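Local coordinates for DNA helicase assembly protein (Enterobacteria phage T4, PDB 1C1K) that loads the replicative helicase onto forked DNA covered by single-stranded DNA-binding protein during phage replication, recombination and repair, coordinating leading- and lagging-strand synthesis, at residues S145-L150 and N154-E159; T160-D165 and K195-D200; N169-H174 and N185-L190. All coordinates share one frame; numbering follows the deposited sequence.

Interaction 1 of 3, residues S145-L150 and N154-E159; sequences SYIFKL and NIISFE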
loop_
_atom_site.group_PDB
_atom_site.type_symbol
_atom_site.label_atom_id
_atom_site.label_comp_id
_atom_site.label_asym_id
_atom_site.label_seq_id
_atom_site.Cartn_x
_atom_site.Cartn_y
_atom_site.Cartn_z
ATOM N N SER A 145 -6.827 -12.581 -12.005
ATOM C CA SER A 145 -7.414 -13.432 -10.979
ATOM C C SER A 145 -8.570 -12.665 -10.368
ATOM O O SER A 145 -8.642 -11.439 -10.491
ATOM C CB SER A 145 -6.392 -13.778 -9.887
ATOM O OG SER A 145 -5.946 -12.616 -9.201
ATOM N N TYR A 146 -9.480 -13.376 -9.715
ATOM C CA TYR A 146 -10.601 -12.703 -9.088
ATOM C C TYR A 146 -10.093 -11.777 -7.988
ATOM O O TYR A 146 -10.549 -10.638 -7.870
ATOM C CB TYR A 146 -11.569 -13.724 -8.496
ATOM C CG TYR A 146 -12.497 -14.352 -9.510
ATOM C CD1 TYR A 146 -12.556 -15.738 -9.657
ATOM C CD2 TYR A 146 -13.339 -13.564 -10.298
ATOM C CE1 TYR A 146 -13.439 -16.328 -10.565
ATOM C CE2 TYR A 146 -14.223 -14.142 -11.207
ATOM C CZ TYR A 146 -14.266 -15.524 -11.332
ATOM O OH TYR A 146 -15.142 -16.102 -12.220
ATOM N N ILE A 147 -9.135 -12.245 -7.189
ATOM C CA ILE A 147 -8.636 -11.408 -6.105
ATOM C C ILE A 147 -8.000 -10.119 -6.626
ATOM O O ILE A 147 -8.174 -9.052 -6.026
ATOM C CB ILE A 147 -7.660 -12.197 -5.172
ATOM C CG1 ILE A 147 -7.534 -11.465 -3.829
ATOM C CG2 ILE A 147 -6.298 -12.388 -5.838
ATOM C CD1 ILE A 147 -8.831 -11.408 -3.025
ATOM N N PHE A 148 -7.275 -10.196 -7.738
ATOM C CA PHE A 148 -6.682 -8.986 -8.295
ATOM C C PHE A 148 -7.792 -8.074 -8.811
ATOM O O PHE A 148 -7.743 -6.861 -8.637
ATOM C CB PHE A 148 -5.728 -9.323 -9.441
ATOM C CG PHE A 148 -5.130 -8.107 -10.112
ATOM C CD1 PHE A 148 -4.692 -7.020 -9.357
ATOM C CD2 PHE A 148 -5.009 -8.047 -11.497
ATOM C CE1 PHE A 148 -4.147 -5.895 -9.973
ATOM C CE2 PHE A 148 -4.464 -6.925 -12.121
ATOM C CZ PHE A 148 -4.032 -5.847 -11.353
ATOM N N LYS A 149 -8.804 -8.667 -9.445
ATOM C CA LYS A 149 -9.923 -7.897 -9.984
ATOM C C LYS A 149 -10.651 -7.158 -8.872
ATOM O O LYS A 149 -11.108 -6.029 -9.069
ATOM C CB LYS A 149 -10.909 -8.819 -10.716
ATOM C CG LYS A 149 -10.503 -9.164 -12.137
ATOM C CD LYS A 149 -11.472 -10.153 -12.767
ATOM C CE LYS A 149 -10.961 -10.673 -14.102
ATOM N NZ LYS A 149 -10.556 -9.583 -15.020
ATOM N N LEU A 150 -10.760 -7.791 -7.709
ATOM C CA LEU A 150 -11.436 -7.172 -6.577
ATOM C C LEU A 150 -10.633 -5.971 -6.088
ATOM O O LEU A 150 -11.196 -4.956 -5.671
ATOM C CB LEU A 150 -11.627 -8.189 -5.451
ATOM C CG LEU A 150 -12.670 -9.275 -5.756
ATOM C CD1 LEU A 150 -12.677 -10.322 -4.648
ATOM C CD2 LEU A 150 -14.047 -8.632 -5.907
ATOM N N ASN A 154 -11.536 -1.755 -6.254
ATOM C CA ASN A 154 -11.515 -1.098 -4.954
ATOM C C ASN A 154 -12.525 -1.688 -3.965
ATOM O O ASN A 154 -13.007 -0.994 -3.065
ATOM C CB ASN A 154 -11.762 0.405 -5.118
ATOM C CG ASN A 154 -11.524 1.177 -3.838
ATOM O OD1 ASN A 154 -10.533 0.958 -3.137
ATOM N ND2 ASN A 154 -12.437 2.086 -3.522
ATOM N N ILE A 155 -12.838 -2.972 -4.135
ATOM C CA ILE A 155 -13.760 -3.656 -3.236
ATOM C C ILE A 155 -12.984 -4.054 -1.975
ATOM O O ILE A 155 -13.547 -4.140 -0.883
ATOM C CB ILE A 155 -14.374 -4.907 -3.919
ATOM C CG1 ILE A 155 -15.480 -4.468 -4.887
ATOM C CG2 ILE A 155 -14.958 -5.848 -2.879
ATOM C CD1 ILE A 155 -15.370 -5.071 -6.264
ATOM N N ILE A 156 -11.682 -4.290 -2.140
ATOM C CA ILE A 156 -10.801 -4.633 -1.030
ATOM C C ILE A 156 -9.613 -3.686 -1.087
ATOM O O ILE A 156 -9.324 -3.110 -2.132
ATOM C CB ILE A 156 -10.305 -6.106 -1.100
ATOM C CG1 ILE A 156 -9.379 -6.313 -2.299
ATOM C CG2 ILE A 156 -11.504 -7.048 -1.149
ATOM C CD1 ILE A 156 -8.809 -7.727 -2.378
ATOM N N SER A 157 -8.934 -3.520 0.038
ATOM C CA SER A 157 -7.798 -2.608 0.116
ATOM C C SER A 157 -6.446 -3.253 -0.168
ATOM O O SER A 157 -6.325 -4.479 -0.260
ATOM C CB SER A 157 -7.756 -1.978 1.506
ATOM O OG SER A 157 -7.442 -2.967 2.467
ATOM N N PHE A 158 -5.428 -2.411 -0.307
ATOM C CA PHE A 158 -4.074 -2.887 -0.551
ATOM C C PHE A 158 -3.605 -3.646 0.682
ATOM O O PHE A 158 -2.919 -4.658 0.570
ATOM C CB PHE A 158 -3.125 -1.711 -0.806
ATOM C CG PHE A 158 -2.963 -1.362 -2.259
ATOM C CD1 PHE A 158 -3.936 -0.624 -2.921
ATOM C CD2 PHE A 158 -1.833 -1.762 -2.961
ATOM C CE1 PHE A 158 -3.786 -0.286 -4.261
ATOM C CE2 PHE A 158 -1.674 -1.431 -4.300
ATOM C CZ PHE A 158 -2.653 -0.691 -4.952
ATOM N N GLU A 159 -3.973 -3.161 1.866
ATOM C CA GLU A 159 -3.558 -3.822 3.098
ATOM C C GLU A 159 -4.154 -5.228 3.169
ATOM O O GLU A 159 -3.486 -6.169 3.598
ATOM C CB GLU A 159 -3.972 -2.995 4.324
ATOM C CG GLU A 159 -3.219 -1.667 4.464
ATOM C CD GLU A 159 -3.818 -0.564 3.614
ATOM O OE1 GLU A 159 -4.926 -0.761 3.072
ATOM O OE2 GLU A 159 -3.188 0.504 3.483
#
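The flat carbonyl group of Leu150 is approached from two directions by the segment 154-159. At its oxygen end, Ile155 N donates to Leu150 O at 3.0 Å with a C=O...N angle of 165°, so the donor lies almost straight beyond the oxygen. Over one face rests Ile156 CG1, 4.0 Å from Leu150 C. Asn154 has positive phi (62°) and ends the helix in a Schellman motif, whose i+5 to i bond is the one from Ile155 to Leu150. The usual hydrophobic partner of that bond is present too: Leu150 CD2 meets Ile155 CD1 at 3.8 Å, the two side chains slanting past each other. Deeper in, Ile156 CD1 touches Ile147 CD1 at 3.7 Å, with the side chains at roughly a right angle. A chi1 of 67° sets Ile156 CG1 between its own N and carbonyl carbon, and the extended chi2 carries CD1 on toward Ile147. The turn thus joins helix 146-152, N-capped by Ser145, to helix 158-168, whose N-cap Ser157 accepts from Thr160 N. Helix 109-126 flanks the first helix and the turn, through Ile120 against Ile147 and Asp116 against Ile156, while Phe148 meets Trp183 and Tyr186 of helix 181-196 edge-to-face.

Interaction 2 of 3, residues T160-D165 and K195-D200; sequences TFILLD and KILNID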
loop_
_atom_site.group_PDB
_atom_site.type_symbol
_atom_site.label_atom_id
_atom_site.label_comp_id
_atom_site.label_asym_id
_atom_site.label_seq_id
_atom_site.Cartn_x
_atom_site.Cartn_y
_atom_site.Cartn_z
ATOM N N THR A 160 -5.409 -5.369 2.746
ATOM C CA THR A 160 -6.058 -6.673 2.754
ATOM C C THR A 160 -5.350 -7.594 1.767
ATOM O O THR A 160 -5.052 -8.742 2.088
ATOM C CB THR A 160 -7.547 -6.566 2.370
ATOM O OG1 THR A 160 -8.286 -6.074 3.493
ATOM C CG2 THR A 160 -8.102 -7.935 1.964
ATOM N N PHE A 161 -5.066 -7.085 0.575
ATOM C CA PHE A 161 -4.380 -7.882 -0.439
ATOM C C PHE A 161 -3.036 -8.372 0.103
ATOM O O PHE A 161 -2.681 -9.549 -0.038
ATOM C CB PHE A 161 -4.154 -7.049 -1.705
ATOM C CG PHE A 161 -3.898 -7.874 -2.941
ATOM C CD1 PHE A 161 -2.621 -8.362 -3.219
ATOM C CD2 PHE A 161 -4.936 -8.164 -3.830
ATOM C CE1 PHE A 161 -2.379 -9.127 -4.365
ATOM C CE2 PHE A 161 -4.706 -8.928 -4.980
ATOM C CZ PHE A 161 -3.423 -9.410 -5.245
ATOM N N ILE A 162 -2.288 -7.478 0.743
ATOM C CA ILE A 162 -0.988 -7.856 1.271
ATOM C C ILE A 162 -1.120 -8.776 2.480
ATOM O O ILE A 162 -0.278 -9.642 2.703
ATOM C CB ILE A 162 -0.144 -6.602 1.596
ATOM C CG1 ILE A 162 0.182 -5.869 0.290
ATOM C CG2 ILE A 162 1.160 -6.998 2.286
ATOM C CD1 ILE A 162 0.657 -4.440 0.475
ATOM N N LEU A 163 -2.182 -8.612 3.257
ATOM C CA LEU A 163 -2.389 -9.488 4.405
ATOM C C LEU A 163 -2.675 -10.910 3.892
ATOM O O LEU A 163 -2.133 -11.886 4.408
ATOM C CB LEU A 163 -3.557 -8.978 5.261
ATOM C CG LEU A 163 -3.186 -7.907 6.302
ATOM C CD1 LEU A 163 -4.446 -7.191 6.764
ATOM C CD2 LEU A 163 -2.466 -8.546 7.479
ATOM N N LEU A 164 -3.521 -11.021 2.872
ATOM C CA LEU A 164 -3.835 -12.326 2.302
ATOM C C LEU A 164 -2.548 -12.933 1.733
ATOM O O LEU A 164 -2.268 -14.117 1.915
ATOM C CB LEU A 164 -4.878 -12.182 1.189
ATOM C CG LEU A 164 -6.301 -11.789 1.608
ATOM C CD1 LEU A 164 -7.080 -11.315 0.393
ATOM C CD2 LEU A 164 -6.995 -12.979 2.253
ATOM N N ASP A 165 -1.765 -12.108 1.049
ATOM C CA ASP A 165 -0.510 -12.552 0.455
ATOM C C ASP A 165 0.462 -13.147 1.473
ATOM O O ASP A 165 1.217 -14.072 1.147
ATOM C CB ASP A 165 0.171 -11.383 -0.257
ATOM C CG ASP A 165 1.544 -11.749 -0.792
ATOM O OD1 ASP A 165 1.600 -12.355 -1.883
ATOM O OD2 ASP A 165 2.559 -11.431 -0.127
ATOM N N LYS A 195 7.076 -4.273 1.629
ATOM C CA LYS A 195 8.373 -4.097 2.281
ATOM C C LYS A 195 8.290 -3.260 3.557
ATOM O O LYS A 195 9.028 -3.499 4.515
ATOM C CB LYS A 195 9.367 -3.446 1.316
ATOM C CG LYS A 195 9.874 -4.392 0.235
ATOM C CD LYS A 195 10.959 -3.755 -0.611
ATOM C CE LYS A 195 11.500 -4.757 -1.626
ATOM N NZ LYS A 195 12.988 -4.835 -1.597
ATOM N N ILE A 196 7.397 -2.275 3.575
ATOM C CA ILE A 196 7.279 -1.435 4.761
ATOM C C ILE A 196 6.220 -1.928 5.749
ATOM O O ILE A 196 6.086 -1.386 6.842
ATOM C CB ILE A 196 6.990 0.038 4.385
ATOM C CG1 ILE A 196 5.809 0.129 3.432
ATOM C CG2 ILE A 196 8.221 0.657 3.734
ATOM C CD1 ILE A 196 5.386 1.565 3.141
ATOM N N LEU A 197 5.475 -2.962 5.374
ATOM C CA LEU A 197 4.456 -3.501 6.267
ATOM C C LEU A 197 5.021 -4.668 7.061
ATOM O O LEU A 197 5.591 -5.594 6.492
ATOM C CB LEU A 197 3.233 -3.972 5.475
ATOM C CG LEU A 197 2.255 -2.909 4.971
ATOM C CD1 LEU A 197 1.213 -3.572 4.082
ATOM C CD2 LEU A 197 1.590 -2.206 6.148
ATOM N N ASN A 198 4.863 -4.608 8.379
ATOM C CA ASN A 198 5.329 -5.659 9.273
ATOM C C ASN A 198 4.093 -6.492 9.580
ATOM O O ASN A 198 3.242 -6.094 10.376
ATOM C CB ASN A 198 5.888 -5.047 10.558
ATOM C CG ASN A 198 6.602 -6.056 11.423
ATOM O OD1 ASN A 198 7.317 -5.691 12.355
ATOM N ND2 ASN A 198 6.417 -7.334 11.122
ATOM N N ILE A 199 3.998 -7.651 8.940
ATOM C CA ILE A 199 2.832 -8.507 9.109
ATOM C C ILE A 199 3.123 -9.853 9.745
ATOM O O ILE A 199 4.078 -10.535 9.376
ATOM C CB ILE A 199 2.155 -8.760 7.738
ATOM C CG1 ILE A 199 1.573 -7.449 7.196
ATOM C CG2 ILE A 199 1.083 -9.849 7.862
ATOM C CD1 ILE A 199 1.260 -7.491 5.712
ATOM N N ASP A 200 2.287 -10.225 10.708
ATOM C CA ASP A 200 2.397 -11.514 11.369
ATOM C C ASP A 200 1.480 -12.434 10.566
ATOM O O ASP A 200 0.258 -12.429 10.749
ATOM C CB ASP A 200 1.906 -11.429 12.814
ATOM C CG ASP A 200 2.093 -12.732 13.568
ATOM O OD1 ASP A 200 2.074 -13.801 12.924
ATOM O OD2 ASP A 200 2.261 -12.690 14.806
#
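Strand 197-199, half of a small two-stranded antiparallel sheet with strand 2-4, packs here on helix 158-168 of the largely helical C-terminal part of the chain. The short axes pass 9.9 Å apart and cross at -44°, with their N-to-C directions more nearly parallel than antiparallel. The spacing is bridged wholly by aliphatic side chains. Leu197 and Ile199, two residues apart and so on one side of the strand, direct their CB atoms at the helix, whereas the intervening Asn198 is exposed. On the helix, Ile162 receives both. Leu197 CD1 approaches its two branches almost equally, 3.8 Å from Ile162 CD1 and 3.9 Å from Ile162 CG2. Ile162 CG2 also meets Ile199 CD1 at 3.5 Å, closer than ordinary van der Waals contact, and there the side chains are turned at about a right angle. The spread of Ile162 follows from its chi1 of -66°, which puts CG2 opposite the backbone N and CG1 opposite the carbonyl carbon, presenting two methyl ends to the strand. Leu163 adds a neighbouring contact, its CD2 lying 3.8 Å from Ile199 CG2, so that Ile199 is touched on both of its branches. The backbone pairs with the N-terminal strand instead, Asn198 with Lys3 and, just past the strand, Asp200 with Met1. Met1 reaches Leu163 as well, Phe113 of helix 109-126 covers Leu163 and Leu164, and Tyr193 of helix 181-196 packs on Ile162, placing the contact between the small sheet and helix 158-168, which is flanked by helices 109-126 and 181-196.

Interaction 3 of 3, residues N169-H174 and N185-L190; sequences NIIDKH and NYSIKL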
loop_
_atom_site.group_PDB
_atom_site.type_symbol
_atom_site.label_atom_id
_atom_site.label_comp_id
_atom_site.label_asym_id
_atom_site.label_seq_id
_atom_site.Cartn_x
_atom_site.Cartn_y
_atom_site.Cartn_z
ATOM N N ASN A 169 0.744 -16.323 -0.549
ATOM C CA ASN A 169 1.767 -16.129 -1.581
ATOM C C ASN A 169 1.207 -15.733 -2.955
ATOM O O ASN A 169 1.670 -16.218 -3.987
ATOM C CB ASN A 169 2.596 -17.421 -1.711
ATOM C CG ASN A 169 3.849 -17.238 -2.559
ATOM O OD1 ASN A 169 4.268 -18.154 -3.279
ATOM N ND2 ASN A 169 4.454 -16.061 -2.476
ATOM N N ILE A 170 0.231 -14.834 -2.965
ATOM C CA ILE A 170 -0.413 -14.383 -4.197
ATOM C C ILE A 170 0.449 -13.552 -5.146
ATOM O O ILE A 170 0.487 -13.803 -6.353
ATOM C CB ILE A 170 -1.672 -13.540 -3.880
ATOM C CG1 ILE A 170 -2.699 -14.379 -3.117
ATOM C CG2 ILE A 170 -2.275 -13.004 -5.163
ATOM C CD1 ILE A 170 -3.699 -13.533 -2.323
ATOM N N ILE A 171 1.121 -12.545 -4.600
ATOM C CA ILE A 171 1.936 -11.645 -5.405
ATOM C C ILE A 171 3.038 -12.341 -6.186
ATOM O O ILE A 171 3.109 -12.218 -7.409
ATOM C CB ILE A 171 2.565 -10.528 -4.530
ATOM C CG1 ILE A 171 1.459 -9.670 -3.902
ATOM C CG2 ILE A 171 3.485 -9.651 -5.377
ATOM C CD1 ILE A 171 1.922 -8.825 -2.702
ATOM N N ASP A 172 3.890 -13.075 -5.483
ATOM C CA ASP A 172 5.000 -13.760 -6.132
ATOM C C ASP A 172 4.538 -14.762 -7.183
ATOM O O ASP A 172 5.133 -14.852 -8.248
ATOM C CB ASP A 172 5.887 -14.435 -5.087
ATOM C CG ASP A 172 6.612 -13.430 -4.200
ATOM O OD1 ASP A 172 7.257 -13.858 -3.225
ATOM O OD2 ASP A 172 6.533 -12.211 -4.479
ATOM N N LYS A 173 3.470 -15.500 -6.894
ATOM C CA LYS A 173 2.947 -16.471 -7.856
ATOM C C LYS A 173 2.411 -15.771 -9.104
ATOM O O LYS A 173 2.574 -16.260 -10.217
ATOM C CB LYS A 173 1.843 -17.309 -7.215
ATOM C CG LYS A 173 2.350 -18.246 -6.139
ATOM C CD LYS A 173 1.621 -19.570 -6.185
ATOM C CE LYS A 173 0.554 -19.645 -5.110
ATOM N NZ LYS A 173 -0.605 -20.466 -5.562
ATOM N N HIS A 174 1.764 -14.625 -8.922
ATOM C CA HIS A 174 1.244 -13.877 -10.056
ATOM C C HIS A 174 2.428 -13.372 -10.889
ATOM O O HIS A 174 2.434 -13.477 -12.117
ATOM C CB HIS A 174 0.404 -12.687 -9.569
ATOM C CG HIS A 174 -1.039 -13.013 -9.318
ATOM N ND1 HIS A 174 -1.441 -14.051 -8.504
ATOM C CD2 HIS A 174 -2.175 -12.416 -9.752
ATOM C CE1 HIS A 174 -2.762 -14.079 -8.445
ATOM N NE2 HIS A 174 -3.231 -13.096 -9.194
ATOM N N ASN A 185 2.058 -3.010 -13.001
ATOM C CA ASN A 185 1.935 -1.675 -12.421
ATOM C C ASN A 185 1.473 -1.764 -10.967
ATOM O O ASN A 185 1.997 -1.072 -10.088
ATOM C CB ASN A 185 0.940 -0.839 -13.224
ATOM C CG ASN A 185 1.297 -0.759 -14.699
ATOM O OD1 ASN A 185 0.455 -0.418 -15.532
ATOM N ND2 ASN A 185 2.547 -1.067 -15.029
ATOM N N TYR A 186 0.482 -2.615 -10.716
ATOM C CA TYR A 186 -0.034 -2.791 -9.364
ATOM C C TYR A 186 0.969 -3.566 -8.514
ATOM O O TYR A 186 1.198 -3.235 -7.352
ATOM C CB TYR A 186 -1.363 -3.551 -9.392
ATOM C CG TYR A 186 -2.587 -2.664 -9.364
ATOM C CD1 TYR A 186 -3.173 -2.221 -10.548
ATOM C CD2 TYR A 186 -3.165 -2.278 -8.156
ATOM C CE1 TYR A 186 -4.310 -1.414 -10.532
ATOM C CE2 TYR A 186 -4.302 -1.472 -8.129
ATOM C CZ TYR A 186 -4.868 -1.046 -9.321
ATOM O OH TYR A 186 -5.995 -0.256 -9.298
ATOM N N SER A 187 1.568 -4.596 -9.103
ATOM C CA SER A 187 2.526 -5.426 -8.389
ATOM C C SER A 187 3.717 -4.630 -7.863
ATOM O O SER A 187 4.250 -4.930 -6.790
ATOM C CB SER A 187 3.024 -6.555 -9.289
ATOM O OG SER A 187 3.703 -7.521 -8.517
ATOM N N ILE A 188 4.137 -3.624 -8.621
ATOM C CA ILE A 188 5.251 -2.800 -8.182
ATOM C C ILE A 188 4.857 -2.136 -6.861
ATOM O O ILE A 188 5.628 -2.149 -5.903
ATOM C CB ILE A 188 5.599 -1.719 -9.232
ATOM C CG1 ILE A 188 6.272 -2.374 -10.438
ATOM C CG2 ILE A 188 6.523 -0.659 -8.620
ATOM C CD1 ILE A 188 6.402 -1.460 -11.633
ATOM N N LYS A 189 3.651 -1.573 -6.805
ATOM C CA LYS A 189 3.181 -0.914 -5.585
ATOM C C LYS A 189 2.954 -1.926 -4.469
ATOM O O LYS A 189 3.287 -1.675 -3.316
ATOM C CB LYS A 189 1.875 -0.153 -5.840
ATOM C CG LYS A 189 1.885 0.733 -7.075
ATOM C CD LYS A 189 2.562 2.068 -6.801
ATOM C CE LYS A 189 2.193 3.097 -7.858
ATOM N NZ LYS A 189 0.919 2.723 -8.534
ATOM N N LEU A 190 2.378 -3.073 -4.814
ATOM C CA LEU A 190 2.113 -4.102 -3.819
ATOM C C LEU A 190 3.397 -4.582 -3.142
ATOM O O LEU A 190 3.468 -4.689 -1.918
ATOM C CB LEU A 190 1.386 -5.282 -4.472
ATOM C CG LEU A 190 -0.091 -5.026 -4.779
ATOM C CD1 LEU A 190 -0.593 -6.070 -5.771
ATOM C CD2 LEU A 190 -0.904 -5.086 -3.494
#
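The backbones of 169-174 and 185-190 come nearest between Ile171 CA and Ser187 CA, 6.9 Å apart, both within helical segments. Asn169 leaves the preceding helix with positive phi (54°) and occupies the N-cap position of helix 170-177, which places Ile171 in its first turn, with its CB directed at helix 181-196. That one side chain makes the contact, and each of its branches has a separate partner. Ile171 CG2 lies 3.8 Å from Ser187 OG, while Ile171 CD1 stands 4.0 Å from Leu190 CB. Ser187 and Leu190 are three residues apart and so share one face of their helix. With the Ile171 chi1 at -62°, CG1 runs beside the backbone N and carries CD1 to Leu190, while CG2 is turned to Ser187. Leu190 is met at the root of its side chain, its branched end going on to Phe158 and Phe161. Further along the first helix, His174 ND1 makes a weak bond to Ile170 O at 2.9 Å, bent to 117°. The interface is small, burying 126 Å² in all, and mainly aliphatic, with one hydroxyl at it. Ser187 OG hydrogen-bonds Asp175, so this buried hydroxyl keeps a polar partner while its flank lies against the Ile171 methyl.

How the interactions relate
The three contacts lie 12 to 14 Å apart, centre to centre. Interactions 1 and 2 both use helix 158-168, which helix 170-177 of interaction 3 follows in the chain. The segment 195-200 begins at the end of helix 181-196, which carries one side of interaction 3; along the chain interaction 3 is nested inside the loop closed by interaction 2. Polar bonds tie them: Asp165 OD1 probably accepts from Ile171 N at 2.8 Å, linking interactions 2 and 3, and Ser145 OG pairs with His174 NE2 at 2.8 Å, linking 1 and 3. Apolar packing continues between them, with Phe158 CD2 3.5 Å from Leu190 CD2 and Ile147 CD1 3.8 Å from Leu164 CD1. A bound iridium ion lies about 11 Å from the Leu163 side chain.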